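Local coordinates for putative oxidoreductase (Yersinia pestis, PDB 3KUX), which is a putative oxidoreductase that probably binds a nicotinamide adenine dinucleotide cofactor through its Rossmann-fold domain and whose substrate is not established, at residues Gly16-Lys20 against Thr21-Pro25; Leu268-Ala271 against Asp272-Tyr275; Ala304-Ala307 against Gly308-Asp311. All blocks are in the same frame, centred on the assembly; numbering follows the deposited sequence.

Interaction 1: residues Gly16-Lys20 against Thr21-Pro25; sequences GYASK and TFHAP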
loop_
_atom_site.group_PDB
_atom_site.type_symbol
_atom_site.label_atom_id
_atom_site.label_comp_id
_atom_site.label_asym_id
_atom_site.label_seq_id
_atom_site.Cartn_x
_atom_site.Cartn_y
_atom_site.Cartn_z
ATOM N N GLY A 16 10.413 11.941 6.568
ATOM C CA GLY A 16 10.769 10.585 6.952
ATOM C C GLY A 16 11.141 9.752 5.742
ATOM O O GLY A 16 11.210 10.258 4.620
ATOM N N TYR A 17 11.381 8.467 5.972
ATOM C CA TYR A 17 11.714 7.549 4.894
ATOM C C TYR A 17 10.639 7.546 3.801
ATOM O O TYR A 17 10.941 7.391 2.614
ATOM C CB TYR A 17 11.909 6.136 5.440
ATOM C CG TYR A 17 12.079 5.106 4.356
ATOM C CD1 TYR A 17 13.336 4.811 3.843
ATOM C CD2 TYR A 17 10.978 4.439 3.829
ATOM C CE1 TYR A 17 13.496 3.872 2.838
ATOM C CE2 TYR A 17 11.126 3.497 2.824
ATOM C CZ TYR A 17 12.387 3.219 2.333
ATOM O OH TYR A 17 12.538 2.283 1.339
ATOM N N ALA A 18 9.385 7.719 4.209
ATOM C CA ALA A 18 8.272 7.696 3.269
ATOM C C ALA A 18 8.201 8.961 2.409
ATOM O O ALA A 18 7.997 8.878 1.200
ATOM C CB ALA A 18 6.959 7.464 3.999
ATOM N N SER A 19 8.365 10.127 3.031
ATOM C CA SER A 19 8.309 11.392 2.298
ATOM C C SER A 19 9.441 11.473 1.286
ATOM O O SER A 19 9.253 11.868 0.130
ATOM C CB SER A 19 8.406 12.570 3.263
ATOM O OG SER A 19 7.228 12.692 4.033
ATOM N N LYS A 20 10.621 11.087 1.753
ATOM C CA LYS A 20 11.838 11.071 0.967
ATOM C C LYS A 20 11.734 10.083 -0.192
ATOM O O LYS A 20 12.085 10.401 -1.331
ATOM C CB LYS A 20 12.998 10.698 1.895
ATOM C CG LYS A 20 14.184 10.014 1.241
ATOM C CD LYS A 20 15.430 10.890 1.276
ATOM C CE LYS A 20 16.692 10.051 1.092
ATOM N NZ LYS A 20 16.664 9.265 -0.182
ATOM N N THR A 21 11.231 8.889 0.101
ATOM C CA THR A 21 11.254 7.792 -0.858
ATOM C C THR A 21 10.058 7.781 -1.811
ATOM O O THR A 21 10.215 7.567 -3.010
ATOM C CB THR A 21 11.356 6.432 -0.138
ATOM O OG1 THR A 21 12.521 6.419 0.695
ATOM C CG2 THR A 21 11.454 5.299 -1.138
ATOM N N PHE A 22 8.864 8.016 -1.284
ATOM C CA PHE A 22 7.660 7.903 -2.095
ATOM C C PHE A 22 7.010 9.243 -2.392
ATOM O O PHE A 22 6.977 9.694 -3.537
ATOM C CB PHE A 22 6.637 6.997 -1.413
ATOM C CG PHE A 22 7.099 5.580 -1.236
ATOM C CD1 PHE A 22 7.068 4.688 -2.300
ATOM C CD2 PHE A 22 7.558 5.134 -0.005
ATOM C CE1 PHE A 22 7.492 3.377 -2.140
ATOM C CE2 PHE A 22 7.987 3.824 0.159
ATOM C CZ PHE A 22 7.953 2.945 -0.910
ATOM N N HIS A 23 6.491 9.880 -1.353
ATOM C CA HIS A 23 5.615 11.033 -1.530
ATOM C C HIS A 23 6.224 12.209 -2.294
ATOM O O HIS A 23 5.622 12.714 -3.242
ATOM C CB HIS A 23 5.027 11.440 -0.187
ATOM C CG HIS A 23 4.369 10.300 0.520
ATOM N ND1 HIS A 23 3.214 9.712 0.054
ATOM C CD2 HIS A 23 4.727 9.605 1.626
ATOM C CE1 HIS A 23 2.873 8.719 0.857
ATOM N NE2 HIS A 23 3.774 8.633 1.818
ATOM N N ALA A 24 7.413 12.645 -1.895
ATOM C CA ALA A 24 8.059 13.749 -2.601
ATOM C C ALA A 24 8.266 13.399 -4.075
ATOM O O ALA A 24 7.680 14.025 -4.952
ATOM C CB ALA A 24 9.379 14.129 -1.938
ATOM N N PRO A 25 9.091 12.379 -4.346
ATOM C CA PRO A 25 9.422 12.012 -5.717
ATOM C C PRO A 25 8.187 11.795 -6.578
ATOM O O PRO A 25 8.187 12.166 -7.748
ATOM C CB PRO A 25 10.178 10.693 -5.551
ATOM C CG PRO A 25 10.739 10.753 -4.180
ATOM C CD PRO A 25 9.728 11.487 -3.363
#
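Thr21 and Tyr17 meet one turn apart at the start of helix 17-28. Followed outward, Thr21 CB sits over the face of the tyrosine ring, a CH-pi contact 4.2 Å from the Tyr17 centroid. OG1, anti to the carbonyl carbon (chi1 -57°), hangs over the ring centre, 3.4 Å above its plane, and donates a hydrogen bond to Tyr17 O at 2.7 Å in the carbonyl plane. CG2 is directed to the phenol end, 4.1 Å from Tyr17 OH, and also lies over the rim of one face of the Phe22 ring. Tyr17 O takes the N-H of Thr21 from above its plane. The helix widens into a pi-type turn: Ala18 O receives Phe22 N at 2.8 Å and His23 N at 3.1 Å from opposite faces of its carbonyl plane, and Ser19 O takes Ala24 N. At the kink Pro25, which has no N-H, sets its ring CG against Lys20 O. His23 passes Ala18 CB with its CD2; NE2 is hydrogen-bonded to Asp97 and ND1 to Tyr306 OH. Folding the hydroxyl back onto the helix satisfies the Thr21 side chain, which also touches Leu262 and Lys263, and in the widened turn two N-H groups grip Ala18 O.

Interaction 2: residues Leu268-Ala271 against Asp272-Tyr275; sequences LPQA and DWGY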
loop_
_atom_site.group_PDB
_atom_site.type_symbol
_atom_site.label_atom_id
_atom_site.label_comp_id
_atom_site.label_asym_id
_atom_site.label_seq_id
_atom_site.Cartn_x
_atom_site.Cartn_y
_atom_site.Cartn_z
ATOM N N LEU A 268 11.167 11.037 -11.627
ATOM C CA LEU A 268 10.278 10.842 -12.767
ATOM C C LEU A 268 10.468 11.981 -13.767
ATOM O O LEU A 268 10.833 13.093 -13.377
ATOM C CB LEU A 268 8.820 10.778 -12.309
ATOM C CG LEU A 268 8.264 9.450 -11.775
ATOM C CD1 LEU A 268 9.209 8.794 -10.780
ATOM C CD2 LEU A 268 6.888 9.672 -11.158
ATOM N N PRO A 269 10.235 11.709 -15.064
ATOM C CA PRO A 269 9.831 10.418 -15.601
ATOM C C PRO A 269 11.034 9.599 -16.037
ATOM O O PRO A 269 12.102 10.156 -16.272
ATOM C CB PRO A 269 9.030 10.812 -16.834
ATOM C CG PRO A 269 9.720 12.040 -17.329
ATOM C CD PRO A 269 10.326 12.728 -16.126
ATOM N N GLN A 270 10.851 8.286 -16.142
ATOM C CA GLN A 270 11.867 7.394 -16.696
ATOM C C GLN A 270 11.280 6.600 -17.855
ATOM O O GLN A 270 10.193 6.032 -17.744
ATOM C CB GLN A 270 12.379 6.423 -15.630
ATOM C CG GLN A 270 13.186 7.063 -14.518
ATOM C CD GLN A 270 14.538 7.545 -14.981
ATOM O OE1 GLN A 270 15.196 8.321 -14.295
ATOM N NE2 GLN A 270 14.962 7.090 -16.154
ATOM N N ALA A 271 12.004 6.555 -18.966
ATOM C CA ALA A 271 11.579 5.774 -20.120
ATOM C C ALA A 271 11.082 4.397 -19.687
ATOM O O ALA A 271 10.106 3.872 -20.223
ATOM C CB ALA A 271 12.729 5.630 -21.104
ATOM N N ASP A 272 11.758 3.820 -18.704
ATOM C CA ASP A 272 11.506 2.447 -18.320
ATOM C C ASP A 272 11.028 2.346 -16.885
ATOM O O ASP A 272 11.368 1.391 -16.187
ATOM C CB ASP A 272 12.790 1.643 -18.454
ATOM C CG ASP A 272 13.889 2.186 -17.581
ATOM O OD1 ASP A 272 13.647 3.215 -16.910
ATOM O OD2 ASP A 272 14.989 1.592 -17.564
ATOM N N TRP A 273 10.241 3.314 -16.436
ATOM C CA TRP A 273 9.797 3.280 -15.054
ATOM C C TRP A 273 8.978 2.035 -14.724
ATOM O O TRP A 273 7.953 1.770 -15.346
ATOM C CB TRP A 273 8.999 4.528 -14.670
ATOM C CG TRP A 273 8.733 4.518 -13.210
ATOM C CD1 TRP A 273 7.545 4.277 -12.587
ATOM C CD2 TRP A 273 9.707 4.684 -12.175
ATOM N NE1 TRP A 273 7.712 4.313 -11.221
ATOM C CE2 TRP A 273 9.031 4.558 -10.943
ATOM C CE3 TRP A 273 11.085 4.937 -12.171
ATOM C CZ2 TRP A 273 9.687 4.678 -9.716
ATOM C CZ3 TRP A 273 11.734 5.056 -10.958
ATOM C CH2 TRP A 273 11.034 4.928 -9.743
ATOM N N GLY A 274 9.437 1.279 -13.735
ATOM C CA GLY A 274 8.665 0.163 -13.209
ATOM C C GLY A 274 8.827 -1.145 -13.956
ATOM O O GLY A 274 8.210 -2.142 -13.587
ATOM N N TYR A 275 9.645 -1.151 -15.006
ATOM C CA TYR A 275 9.880 -2.373 -15.774
ATOM C C TYR A 275 10.308 -3.507 -14.856
ATOM O O TYR A 275 11.267 -3.377 -14.094
ATOM C CB TYR A 275 10.934 -2.162 -16.861
ATOM C CG TYR A 275 10.390 -1.572 -18.142
ATOM C CD1 TYR A 275 10.596 -2.202 -19.365
ATOM C CD2 TYR A 275 9.659 -0.385 -18.130
ATOM C CE1 TYR A 275 10.095 -1.658 -20.545
ATOM C CE2 TYR A 275 9.152 0.166 -19.303
ATOM C CZ TYR A 275 9.373 -0.474 -20.508
ATOM O OH TYR A 275 8.870 0.072 -21.673
#
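Two successive beta turns shape the loop between helix 258-263 and strand 280-285, and Gln270 meets Trp273 across the first of them. This is a type I turn, closed by Trp273 N donating to Gln270 O at 3.0 Å; the donor stands well above the carbonyl plane, with a C=O...N angle of 116°. Beside that bond the aliphatic part of Gln270 packs on the indole, CG 3.8 Å from Trp273 CE3. Trp273 CG is anti to the backbone N (chi1 -172°), which swings the indole back alongside the incoming chain. There Leu268 CD1 lies over the centre of the six-membered ring, 4.2 Å from the centroid of Trp273 and 6° off the ring normal, a CH-pi contact made by one methyl branch. A type II turn follows directly from Asp272 to Tyr275, and Gly274 occupies its third position with the positive phi that suits glycine there. Together the two turns give the chain an S-shaped course on the surface of the C-terminal alpha/beta domain, with Pro303 touching both Leu268 and Trp273. Asp272 OD1 comes within 3.7 Å of Gln270 CB, but its charge is met by a salt bridge to Arg261, while Trp273 NE1 donates to Gln258. Across the second turn, Asp272 CB rests 3.7 Å above the Tyr275 ring plane, toward the rim, and Tyr275 CE2 approaches Ala271 O at 3.9 Å.

Interaction 3: residues Ala304-Ala307 against Gly308-Asp311; sequences AYYA and GIRD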
loop_
_atom_site.group_PDB
_atom_site.type_symbol
_atom_site.label_atom_id
_atom_site.label_comp_id
_atom_site.label_asym_id
_atom_site.label_seq_id
_atom_site.Cartn_x
_atom_site.Cartn_y
_atom_site.Cartn_z
ATOM N N ALA A 304 0.360 6.253 -10.812
ATOM C CA ALA A 304 -1.073 6.182 -11.067
ATOM C C ALA A 304 -1.887 6.652 -9.856
ATOM O O ALA A 304 -2.991 7.180 -10.010
ATOM C CB ALA A 304 -1.483 4.771 -11.480
ATOM N N TYR A 305 -1.340 6.461 -8.656
ATOM C CA TYR A 305 -2.042 6.837 -7.427
ATOM C C TYR A 305 -2.268 8.337 -7.341
ATOM O O TYR A 305 -3.403 8.799 -7.216
ATOM C CB TYR A 305 -1.281 6.372 -6.180
ATOM C CG TYR A 305 -1.940 6.809 -4.890
ATOM C CD1 TYR A 305 -3.040 6.127 -4.390
ATOM C CD2 TYR A 305 -1.474 7.916 -4.179
ATOM C CE1 TYR A 305 -3.655 6.520 -3.210
ATOM C CE2 TYR A 305 -2.084 8.321 -3.002
ATOM C CZ TYR A 305 -3.176 7.616 -2.521
ATOM O OH TYR A 305 -3.799 7.998 -1.350
ATOM N N TYR A 306 -1.180 9.097 -7.394
ATOM C CA TYR A 306 -1.274 10.547 -7.291
ATOM C C TYR A 306 -1.986 11.185 -8.483
ATOM O O TYR A 306 -2.739 12.144 -8.323
ATOM C CB TYR A 306 0.102 11.171 -7.032
ATOM C CG TYR A 306 0.439 11.163 -5.564
ATOM C CD1 TYR A 306 -0.129 12.091 -4.703
ATOM C CD2 TYR A 306 1.286 10.206 -5.027
ATOM C CE1 TYR A 306 0.157 12.083 -3.351
ATOM C CE2 TYR A 306 1.575 10.186 -3.675
ATOM C CZ TYR A 306 1.009 11.129 -2.841
ATOM O OH TYR A 306 1.288 11.123 -1.491
ATOM N N ALA A 307 -1.768 10.645 -9.673
ATOM C CA ALA A 307 -2.508 11.112 -10.825
ATOM C C ALA A 307 -3.987 10.865 -10.561
ATOM O O ALA A 307 -4.844 11.634 -10.994
ATOM C CB ALA A 307 -2.052 10.393 -12.086
ATOM N N GLY A 308 -4.279 9.790 -9.835
ATOM C CA GLY A 308 -5.648 9.462 -9.466
ATOM C C GLY A 308 -6.171 10.417 -8.411
ATOM O O GLY A 308 -7.332 10.824 -8.444
ATOM N N ILE A 309 -5.312 10.768 -7.463
ATOM C CA ILE A 309 -5.678 11.725 -6.432
ATOM C C ILE A 309 -5.984 13.061 -7.090
ATOM O O ILE A 309 -7.051 13.639 -6.894
ATOM C CB ILE A 309 -4.541 11.921 -5.417
ATOM C CG1 ILE A 309 -4.256 10.617 -4.658
ATOM C CG2 ILE A 309 -4.884 13.054 -4.460
ATOM C CD1 ILE A 309 -5.293 10.269 -3.600
ATOM N N ARG A 310 -5.031 13.543 -7.878
ATOM C CA ARG A 310 -5.228 14.736 -8.675
ATOM C C ARG A 310 -6.620 14.742 -9.293
ATOM O O ARG A 310 -7.433 15.620 -9.008
ATOM C CB ARG A 310 -4.177 14.796 -9.782
ATOM C CG ARG A 310 -4.332 15.970 -10.727
ATOM C CD ARG A 310 -3.493 15.766 -11.968
ATOM N NE ARG A 310 -3.994 14.646 -12.757
ATOM C CZ ARG A 310 -3.250 13.908 -13.575
ATOM N NH1 ARG A 310 -1.954 14.158 -13.714
ATOM N NH2 ARG A 310 -3.807 12.911 -14.245
ATOM N N ASP A 311 -6.894 13.750 -10.134
ATOM C CA ASP A 311 -8.139 13.713 -10.889
ATOM C C ASP A 311 -9.384 13.644 -10.008
ATOM O O ASP A 311 -10.445 14.143 -10.392
ATOM C CB ASP A 311 -8.116 12.565 -11.896
ATOM C CG ASP A 311 -7.102 12.787 -13.001
ATOM O OD1 ASP A 311 -6.594 13.922 -13.120
ATOM O OD2 ASP A 311 -6.811 11.836 -13.750
#
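Tyr305 and Ile309, one turn apart on helix 303-313, make the main apolar contact. Ile309 CG1 lies over the face of the phenol ring, 3.9 Å from the Tyr305 centroid and 25° off the ring normal, displaced toward the rim. CD1 continues along the same face to the phenol end, 3.6 Å from Tyr305 CZ. With CG anti to the backbone N (chi1 177°), the tyrosine ring is brought alongside the following turn, where the isoleucine reaches it. Tyr306 takes a smaller share: its CD1 is 4.4 Å from Ile309 CG1, and Tyr305 CD2 lies over the rim of one face of its ring.

The backbone bonds are those of an alpha helix. Ile309 N meets Tyr305 O in the carbonyl plane, Arg310 N donates to Tyr306 O at 2.7 Å, and Gly308 N and Asp311 N reach Ala304 O and Ala307 O.

The polar side-chain contacts involve Arg310 and Asp311. Arg310 bends at chi3 (67°), folding the guanidinium back so that Ala307 CA lies over its centre. Its NE donates to Asp311 OD1 at 2.7 Å; OD1 lies close to the guanidinium plane, while NE stands above the carboxylate plane. The two bonds from NH2 are weak. The salt bridge at one edge and Pro31 O, bonded to NH1, should together restrain rotation of the group.

Both phenol hydroxyls bond outside the helix, Tyr305 OH to Ser122 and Tyr306 OH to His23, and Phe124 meets the Tyr305 ring edge-to-face. With Val95 of strand 93-96 touching Tyr305, Tyr306 and Ile309, this is an amphipathic helix of the C-terminal part of the chain, its aromatic side packed against the parallel sheet of the NAD-binding Rossmann fold.

In the fold
Interactions 1 and 3 touch directly: His23 ND1 and Tyr306 OH are 2.8 Å apart, a probable hydrogen bond that joins the first helix of the Rossmann fold to helix 303-313, although the two centres are about 16 Å apart. Interaction 2 lies about 17 Å from each, centre to centre, and touches neither; its nearest atoms are about 4 Å from interaction 1 and about 7 Å from interaction 3. Intermediaries close these gaps. Helix 258-263 meets both 16-25 and 268-275, while Pro303 connects the loop to the start of helix 303-313. Residues 16-25 follow strand 8-13 in the beta-alpha-beta unit that, in Rossmann folds, usually binds the dinucleotide.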